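Local coordinates for minor pilin subunit PapF (Escherichia coli, PDB 2W07), which probably serves as a minor adaptor subunit at the tip of adhesive P pili, which enable the bacterium to colonise host epithelium, at residues 70-74 / 93-97; 80-86 / 121-127. The protein carries 1 engineered substitution. All blocks are in the same frame, centred on the assembly; numbering follows the deposited sequence.

Contact 1: 70-74 / 93-97; sequences QNNVL and TPLTL
Leu97 N gives a hydrogen bond to Asn71 O, the single hydrogen bond between the turn leading into edge strand 73-75 and the loop 93-97. Both belong to the immunoglobulin-like fold of pilin subunits. The bond is 3.0 Å long and fairly straight, with 161° at the hydrogen. The same oxygen also meets Thr96 CA at 3.3 Å in a CA-H...O contact, so two successive residues of the loop converge on one carbonyl.

The tight part lies around the Leu97 side chain. Its CG stands beside the backbone N (chi1 -69°), and the branch runs over the backbone of Asn72 and Val73 to Leu74. Here both methyls of Leu97 face Leu74 CD2, with CD2 to CD2 at 3.7 Å. Leu97 also touches Leu85 of the next strand.

The other side is looser and more polar. Asn71, Thr96 and Pro94 are all exposed there. The side chains of Asn71 and Thr96 meet obliquely without a hydrogen bond. Asn72 is buried between the two parts. Pro94 only brushes its amide, CB to ND2 at 3.9 Å. That amide nitrogen is held by Leu85 O instead, while Asn72 CB rests against Leu95 O at 3.4 Å. At the packed end, Leu97 CD1 lies 3.5 Å from Leu74 CD2. The same methyl, Leu97 CD1, is 3.4 Å from Val73 O.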
ATOM      1  N   GLN B  70       0.823  25.526   2.755  1.00 42.05           N
ATOM      2  CA  GLN B  70       0.196  24.652   1.764  1.00 44.17           C
ATOM      3  C   GLN B  70       0.497  23.194   2.114  1.00 44.74           C
ATOM      4  O   GLN B  70       1.586  22.876   2.590  1.00 45.27           O
ATOM      5  CB  GLN B  70       0.699  24.986   0.355  1.00 45.05           C
ATOM      6  CG  GLN B  70       0.389  26.416  -0.085  1.00 47.09           C
ATOM      7  CD  GLN B  70       1.230  27.455   0.641  1.00 49.50           C
ATOM      8  OE1 GLN B  70       0.802  28.596   0.838  1.00 48.54           O
ATOM      9  NE2 GLN B  70       2.440  27.068   1.032  1.00 49.81           N
ATOM     10  N   ASN B  71      -0.469  22.310   1.879  1.00 45.84           N
ATOM     11  CA  ASN B  71      -0.296  20.899   2.211  1.00 47.29           C
ATOM     12  C   ASN B  71      -0.416  19.969   1.012  1.00 46.80           C
ATOM     13  O   ASN B  71      -0.678  18.773   1.172  1.00 47.44           O
ATOM     14  CB  ASN B  71      -1.326  20.495   3.262  1.00 49.11           C
ATOM     15  CG  ASN B  71      -2.748  20.625   2.755  1.00 52.82           C
ATOM     16  OD1 ASN B  71      -3.038  21.463   1.896  1.00 54.80           O
ATOM     17  ND2 ASN B  71      -3.650  19.805   3.292  1.00 52.91           N
ATOM     18  N   ASN B  72      -0.212  20.505  -0.186  1.00 43.80           N
ATOM     19  CA  ASN B  72      -0.326  19.697  -1.391  1.00 42.08           C
ATOM     20  C   ASN B  72       0.647  20.184  -2.448  1.00 40.72           C
ATOM     21  O   ASN B  72       0.415  20.010  -3.650  1.00 39.51           O
ATOM     22  CB  ASN B  72      -1.750  19.789  -1.934  1.00 43.43           C
ATOM     23  CG  ASN B  72      -2.087  21.178  -2.444  1.00 44.41           C
ATOM     24  OD1 ASN B  72      -1.816  22.179  -1.776  1.00 45.36           O
ATOM     25  ND2 ASN B  72      -2.684  21.248  -3.628  1.00 44.34           N
ATOM     26  N   VAL B  73       1.739  20.792  -1.997  1.00 37.72           N
ATOM     27  CA  VAL B  73       2.727  21.335  -2.913  1.00 37.55           C
ATOM     28  C   VAL B  73       4.115  20.757  -2.718  1.00 36.87           C
ATOM     29  O   VAL B  73       4.661  20.769  -1.615  1.00 37.43           O
ATOM     30  CB  VAL B  73       2.804  22.874  -2.785  1.00 35.61           C
ATOM     31  CG1 VAL B  73       3.800  23.432  -3.784  1.00 35.00           C
ATOM     32  CG2 VAL B  73       1.427  23.479  -3.014  1.00 35.94           C
ATOM     33  N   LEU B  74       4.678  20.252  -3.810  1.00 36.97           N
ATOM     34  CA  LEU B  74       6.009  19.670  -3.803  1.00 38.04           C
ATOM     35  C   LEU B  74       7.017  20.737  -4.186  1.00 38.26           C
ATOM     36  O   LEU B  74       6.748  21.573  -5.044  1.00 39.37           O
ATOM     37  CB  LEU B  74       6.097  18.534  -4.823  1.00 39.76           C
ATOM     38  CG  LEU B  74       5.228  17.294  -4.623  1.00 40.74           C
ATOM     39  CD1 LEU B  74       5.269  16.436  -5.879  1.00 38.56           C
ATOM     40  CD2 LEU B  74       5.732  16.521  -3.414  1.00 41.23           C
ATOM     41  N   THR B  93     -10.562  19.759  -5.836  1.00 72.61           N
ATOM     42  CA  THR B  93     -10.148  19.097  -4.601  1.00 71.24           C
ATOM     43  C   THR B  93      -8.642  18.848  -4.568  1.00 70.40           C
ATOM     44  O   THR B  93      -8.081  18.260  -5.493  1.00 70.64           O
ATOM     45  CB  THR B  93     -10.878  17.755  -4.420  1.00 70.97           C
ATOM     46  OG1 THR B  93     -10.286  17.036  -3.333  1.00 70.71           O
ATOM     47  CG2 THR B  93     -10.793  16.924  -5.690  1.00 71.51           C
ATOM     48  N   PRO B  94      -7.969  19.286  -3.492  1.00 69.44           N
ATOM     49  CA  PRO B  94      -6.521  19.113  -3.343  1.00 68.02           C
ATOM     50  C   PRO B  94      -6.107  17.685  -3.002  1.00 66.64           C
ATOM     51  O   PRO B  94      -6.928  16.873  -2.583  1.00 66.51           O
ATOM     52  CB  PRO B  94      -6.181  20.086  -2.223  1.00 68.63           C
ATOM     53  CG  PRO B  94      -7.376  19.968  -1.335  1.00 69.47           C
ATOM     54  CD  PRO B  94      -8.527  20.008  -2.332  1.00 69.60           C
ATOM     55  N   LEU B  95      -4.824  17.394  -3.189  1.00 65.14           N
ATOM     56  CA  LEU B  95      -4.271  16.077  -2.892  1.00 63.31           C
ATOM     57  C   LEU B  95      -3.165  16.208  -1.853  1.00 62.40           C
ATOM     58  O   LEU B  95      -1.999  16.395  -2.195  1.00 60.70           O
ATOM     59  CB  LEU B  95      -3.713  15.434  -4.164  1.00 63.43           C
ATOM     60  CG  LEU B  95      -2.944  14.120  -3.993  1.00 62.17           C
ATOM     61  CD1 LEU B  95      -3.787  13.112  -3.230  1.00 62.44           C
ATOM     62  CD2 LEU B  95      -2.571  13.578  -5.361  1.00 62.70           C
ATOM     63  N   THR B  96      -3.547  16.108  -0.582  1.00 63.14           N
ATOM     64  CA  THR B  96      -2.610  16.218   0.535  1.00 63.30           C
ATOM     65  C   THR B  96      -1.418  15.281   0.389  1.00 63.02           C
ATOM     66  O   THR B  96      -1.578  14.106   0.055  1.00 62.65           O
ATOM     67  CB  THR B  96      -3.307  15.907   1.874  1.00 64.37           C
ATOM     68  OG1 THR B  96      -4.402  16.810   2.065  1.00 65.86           O
ATOM     69  CG2 THR B  96      -2.327  16.050   3.033  1.00 64.88           C
ATOM     70  N   LEU B  97      -0.228  15.810   0.652  1.00 62.35           N
ATOM     71  CA  LEU B  97       1.001  15.038   0.551  1.00 63.11           C
ATOM     72  C   LEU B  97       1.252  14.198   1.799  1.00 63.64           C
ATOM     73  O   LEU B  97       1.153  14.694   2.919  1.00 64.75           O
ATOM     74  CB  LEU B  97       2.186  15.977   0.307  1.00 62.64           C
ATOM     75  CG  LEU B  97       2.205  16.658  -1.065  1.00 61.74           C
ATOM     76  CD1 LEU B  97       3.305  17.703  -1.125  1.00 60.71           C
ATOM     77  CD2 LEU B  97       2.412  15.600  -2.141  1.00 62.20           C
TER

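Contact 2: 80-86 / 121-127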
ATOM      1  N   HIS B  80      11.347  28.825  -4.375  1.00 44.83           N
ATOM      2  CA  HIS B  80      10.070  29.522  -4.538  1.00 46.30           C
ATOM      3  C   HIS B  80       9.190  28.985  -5.666  1.00 44.89           C
ATOM      4  O   HIS B  80       8.186  29.601  -6.028  1.00 44.98           O
ATOM      5  CB  HIS B  80      10.301  31.024  -4.746  1.00 49.18           C
ATOM      6  CG  HIS B  80      10.843  31.721  -3.538  1.00 53.65           C
ATOM      7  ND1 HIS B  80      10.199  31.706  -2.319  1.00 55.87           N
ATOM      8  CD2 HIS B  80      11.975  32.441  -3.358  1.00 55.41           C
ATOM      9  CE1 HIS B  80      10.913  32.387  -1.439  1.00 57.30           C
ATOM     10  NE2 HIS B  80      11.995  32.842  -2.043  1.00 56.75           N
ATOM     11  N   PHE B  81       9.562  27.837  -6.222  1.00 42.70           N
ATOM     12  CA  PHE B  81       8.785  27.239  -7.297  1.00 40.08           C
ATOM     13  C   PHE B  81       8.447  25.786  -6.969  1.00 39.70           C
ATOM     14  O   PHE B  81       9.328  24.993  -6.633  1.00 38.86           O
ATOM     15  CB  PHE B  81       9.566  27.296  -8.604  1.00 41.39           C
ATOM     16  CG  PHE B  81       8.824  26.713  -9.768  1.00 42.80           C
ATOM     17  CD1 PHE B  81       7.830  27.440 -10.405  1.00 43.63           C
ATOM     18  CD2 PHE B  81       9.093  25.421 -10.201  1.00 44.19           C
ATOM     19  CE1 PHE B  81       7.112  26.887 -11.457  1.00 44.03           C
ATOM     20  CE2 PHE B  81       8.379  24.862 -11.250  1.00 43.64           C
ATOM     21  CZ  PHE B  81       7.387  25.596 -11.877  1.00 45.57           C
ATOM     22  N   GLY B  82       7.172  25.433  -7.067  1.00 38.62           N
ATOM     23  CA  GLY B  82       6.778  24.071  -6.766  1.00 37.20           C
ATOM     24  C   GLY B  82       5.655  23.553  -7.637  1.00 36.45           C
ATOM     25  O   GLY B  82       5.150  24.254  -8.516  1.00 36.01           O
ATOM     26  N   ILE B  83       5.271  22.306  -7.394  1.00 36.30           N
ATOM     27  CA  ILE B  83       4.194  21.673  -8.143  1.00 35.44           C
ATOM     28  C   ILE B  83       3.086  21.304  -7.169  1.00 35.48           C
ATOM     29  O   ILE B  83       3.307  20.525  -6.245  1.00 33.66           O
ATOM     30  CB  ILE B  83       4.677  20.392  -8.854  1.00 35.55           C
ATOM     31  CG1 ILE B  83       5.856  20.716  -9.777  1.00 34.29           C
ATOM     32  CG2 ILE B  83       3.532  19.770  -9.646  1.00 34.19           C
ATOM     33  CD1 ILE B  83       5.517  21.657 -10.914  1.00 36.00           C
ATOM     34  N   ALA B  84       1.904  21.880  -7.369  1.00 36.26           N
ATOM     35  CA  ALA B  84       0.751  21.607  -6.512  1.00 39.04           C
ATOM     36  C   ALA B  84      -0.013  20.405  -7.065  1.00 39.92           C
ATOM     37  O   ALA B  84      -0.113  20.240  -8.278  1.00 42.42           O
ATOM     38  CB  ALA B  84      -0.164  22.832  -6.452  1.00 36.99           C
ATOM     39  N   LEU B  85      -0.557  19.573  -6.179  1.00 41.68           N
ATOM     40  CA  LEU B  85      -1.289  18.381  -6.607  1.00 42.27           C
ATOM     41  C   LEU B  85      -2.762  18.386  -6.202  1.00 44.31           C
ATOM     42  O   LEU B  85      -3.119  18.852  -5.117  1.00 44.57           O
ATOM     43  CB  LEU B  85      -0.631  17.117  -6.037  1.00 41.81           C
ATOM     44  CG  LEU B  85       0.856  16.848  -6.287  1.00 41.45           C
ATOM     45  CD1 LEU B  85       1.234  15.508  -5.673  1.00 39.87           C
ATOM     46  CD2 LEU B  85       1.145  16.849  -7.774  1.00 40.26           C
ATOM     47  N   TYR B  86      -3.607  17.854  -7.082  1.00 44.56           N
ATOM     48  CA  TYR B  86      -5.041  17.769  -6.836  1.00 47.64           C
ATOM     49  C   TYR B  86      -5.566  16.394  -7.250  1.00 49.23           C
ATOM     50  O   TYR B  86      -5.078  15.799  -8.210  1.00 47.34           O
ATOM     51  CB  TYR B  86      -5.793  18.852  -7.618  1.00 48.83           C
ATOM     52  CG  TYR B  86      -5.406  20.267  -7.248  1.00 52.24           C
ATOM     53  CD1 TYR B  86      -4.233  20.839  -7.739  1.00 52.74           C
ATOM     54  CD2 TYR B  86      -6.201  21.026  -6.386  1.00 53.66           C
ATOM     55  CE1 TYR B  86      -3.858  22.129  -7.381  1.00 54.29           C
ATOM     56  CE2 TYR B  86      -5.836  22.322  -6.021  1.00 54.72           C
ATOM     57  CZ  TYR B  86      -4.661  22.865  -6.523  1.00 55.35           C
ATOM     58  OH  TYR B  86      -4.285  24.139  -6.170  1.00 54.91           O
ATOM     59  N   THR B 121      -4.149  15.731 -10.745  1.00 41.79           N
ATOM     60  CA  THR B 121      -3.763  16.915 -11.489  1.00 41.46           C
ATOM     61  C   THR B 121      -2.615  17.666 -10.822  1.00 40.65           C
ATOM     62  O   THR B 121      -2.620  17.896  -9.610  1.00 37.74           O
ATOM     63  CB  THR B 121      -4.961  17.855 -11.659  1.00 42.29           C
ATOM     64  OG1 THR B 121      -5.949  17.205 -12.467  1.00 43.83           O
ATOM     65  CG2 THR B 121      -4.538  19.152 -12.326  1.00 42.26           C
ATOM     66  N   SER B 122      -1.630  18.035 -11.633  1.00 40.06           N
ATOM     67  CA  SER B 122      -0.467  18.761 -11.153  1.00 42.08           C
ATOM     68  C   SER B 122      -0.415  20.115 -11.840  1.00 43.17           C
ATOM     69  O   SER B 122      -0.565  20.209 -13.058  1.00 43.65           O
ATOM     70  CB  SER B 122       0.810  17.975 -11.463  1.00 43.17           C
ATOM     71  OG  SER B 122       0.753  16.667 -10.915  1.00 43.02           O
ATOM     72  N   VAL B 123      -0.206  21.165 -11.059  1.00 43.35           N
ATOM     73  CA  VAL B 123      -0.136  22.508 -11.612  1.00 43.31           C
ATOM     74  C   VAL B 123       0.983  23.320 -10.963  1.00 42.18           C
ATOM     75  O   VAL B 123       1.096  23.374  -9.738  1.00 41.02           O
ATOM     76  CB  VAL B 123      -1.489  23.244 -11.440  1.00 44.29           C
ATOM     77  CG1 VAL B 123      -1.975  23.107 -10.016  1.00 44.83           C
ATOM     78  CG2 VAL B 123      -1.341  24.713 -11.821  1.00 44.62           C
ATOM     79  N   PRO B 124       1.831  23.958 -11.787  1.00 40.92           N
ATOM     80  CA  PRO B 124       2.943  24.767 -11.284  1.00 40.54           C
ATOM     81  C   PRO B 124       2.480  25.829 -10.294  1.00 39.28           C
ATOM     82  O   PRO B 124       1.379  26.367 -10.412  1.00 38.03           O
ATOM     83  CB  PRO B 124       3.560  25.342 -12.561  1.00 40.92           C
ATOM     84  CG  PRO B 124       2.417  25.361 -13.523  1.00 43.33           C
ATOM     85  CD  PRO B 124       1.755  24.038 -13.255  1.00 42.22           C
ATOM     86  N   PHE B 125       3.330  26.116  -9.313  1.00 39.21           N
ATOM     87  CA  PHE B 125       3.005  27.080  -8.274  1.00 40.65           C
ATOM     88  C   PHE B 125       4.232  27.829  -7.745  1.00 41.71           C
ATOM     89  O   PHE B 125       5.194  27.213  -7.287  1.00 40.37           O
ATOM     90  CB  PHE B 125       2.322  26.351  -7.116  1.00 40.57           C
ATOM     91  CG  PHE B 125       2.006  27.228  -5.938  1.00 43.05           C
ATOM     92  CD1 PHE B 125       0.979  28.162  -6.001  1.00 43.72           C
ATOM     93  CD2 PHE B 125       2.737  27.119  -4.761  1.00 44.12           C
ATOM     94  CE1 PHE B 125       0.684  28.975  -4.909  1.00 44.39           C
ATOM     95  CE2 PHE B 125       2.451  27.927  -3.661  1.00 43.66           C
ATOM     96  CZ  PHE B 125       1.423  28.856  -3.737  1.00 45.24           C
ATOM     97  N   ARG B 126       4.207  29.156  -7.813  1.00 41.09           N
ATOM     98  CA  ARG B 126       5.322  29.930  -7.282  1.00 42.41           C
ATOM     99  C   ARG B 126       4.823  30.751  -6.104  1.00 39.63           C
ATOM    100  O   ARG B 126       3.899  31.549  -6.230  1.00 40.23           O
ATOM    101  CB  ARG B 126       5.976  30.804  -8.364  1.00 43.79           C
ATOM    102  CG  ARG B 126       5.065  31.679  -9.186  1.00 49.85           C
ATOM    103  CD  ARG B 126       5.862  32.283 -10.348  1.00 52.26           C
ATOM    104  NE  ARG B 126       5.054  33.174 -11.180  1.00 54.29           N
ATOM    105  CZ  ARG B 126       4.883  34.471 -10.948  1.00 54.42           C
ATOM    106  NH1 ARG B 126       5.472  35.047  -9.908  1.00 54.14           N
ATOM    107  NH2 ARG B 126       4.111  35.190 -11.752  1.00 54.54           N
ATOM    108  N   ASN B 127       5.434  30.512  -4.947  1.00 39.08           N
ATOM    109  CA  ASN B 127       5.057  31.166  -3.702  1.00 39.05           C
ATOM    110  C   ASN B 127       5.811  32.455  -3.429  1.00 40.27           C
ATOM    111  O   ASN B 127       5.873  32.910  -2.286  1.00 40.73           O
ATOM    112  CB  ASN B 127       5.283  30.208  -2.541  1.00 37.80           C
ATOM    113  CG  ASN B 127       6.755  29.914  -2.320  1.00 39.06           C
ATOM    114  OD1 ASN B 127       7.581  30.153  -3.204  1.00 39.37           O
ATOM    115  ND2 ASN B 127       7.092  29.389  -1.146  1.00 35.24           N
TER
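Gly82, Ala84 and Tyr86 pair with Phe125, Val123 and Thr121 as hydrogen-bonded antiparallel pairs, and the axes of strands 81-86 and 121-126 come within 4.4 Å at 144°. Each pair is closed by two backbone bonds. Gly82 N to Phe125 O measures 2.7 Å. A further bond joins Asn127 N to His80 O past the strand ends; it is more bent, and the donor sits above the carbonyl plane.

Side chains alternate between two faces. On one face Phe81, Ile83 and Leu85 stand with Arg126, Pro124 and Ser122. Phe81 has CG opposite its backbone N (chi1 -179°), which lays the ring alongside the Pro124 ring, pointing the same way, with CZ 3.9 Å from Pro124 CB. Ile83 CG2 touches Ser122 CB at 3.7 Å. The Arg126 chain extends away from the strand pair to a salt bridge with Glu33.

On the other face Ala84 CB packs on Val123 CG1 at 4.0 Å. Tyr86 crosses Val123 at a slant, and its CE1 comes 3.4 Å from Val123 CG1. Thr121 O lies in the plane of the tyrosine ring, at its edge. Thr121 OG1 turns to other partners, among them Gly88 O.

The pair lies inside the larger antiparallel sheet of the incomplete immunoglobulin-like fold that characterises pilin subunits. Strand 73-75 flanks 81-87, and strand 42-49 flanks 116-126. Phe81 meets the rings of Phe137 and His34, while Leu85 and Ser122 pack against apolar side chains of another protein's chain.

Overall arrangement
The two contacts are neighbours, with centres about 9 Å apart. Segment 70-74 of contact 1 joins strand 81-87 of contact 2 on the edge away from strand 116-126. Two probable backbone bonds make this join. Asn72 O to Leu85 N, at 2.7 Å, comes just before strand 73-75, and Leu74 N to Ile83 O, at 2.8 Å, lies in it. The loop 93-97 also reaches contact 2, where Pro94 CA lies 3.6 Å from Tyr86 CD2. Leu85 bonds by its backbone to both segments of contact 1 and faces Ser122 in a non-hydrogen-bonded pair. Along the chain the segments alternate, and strand 73-75 is the outermost strand on that side within this chain.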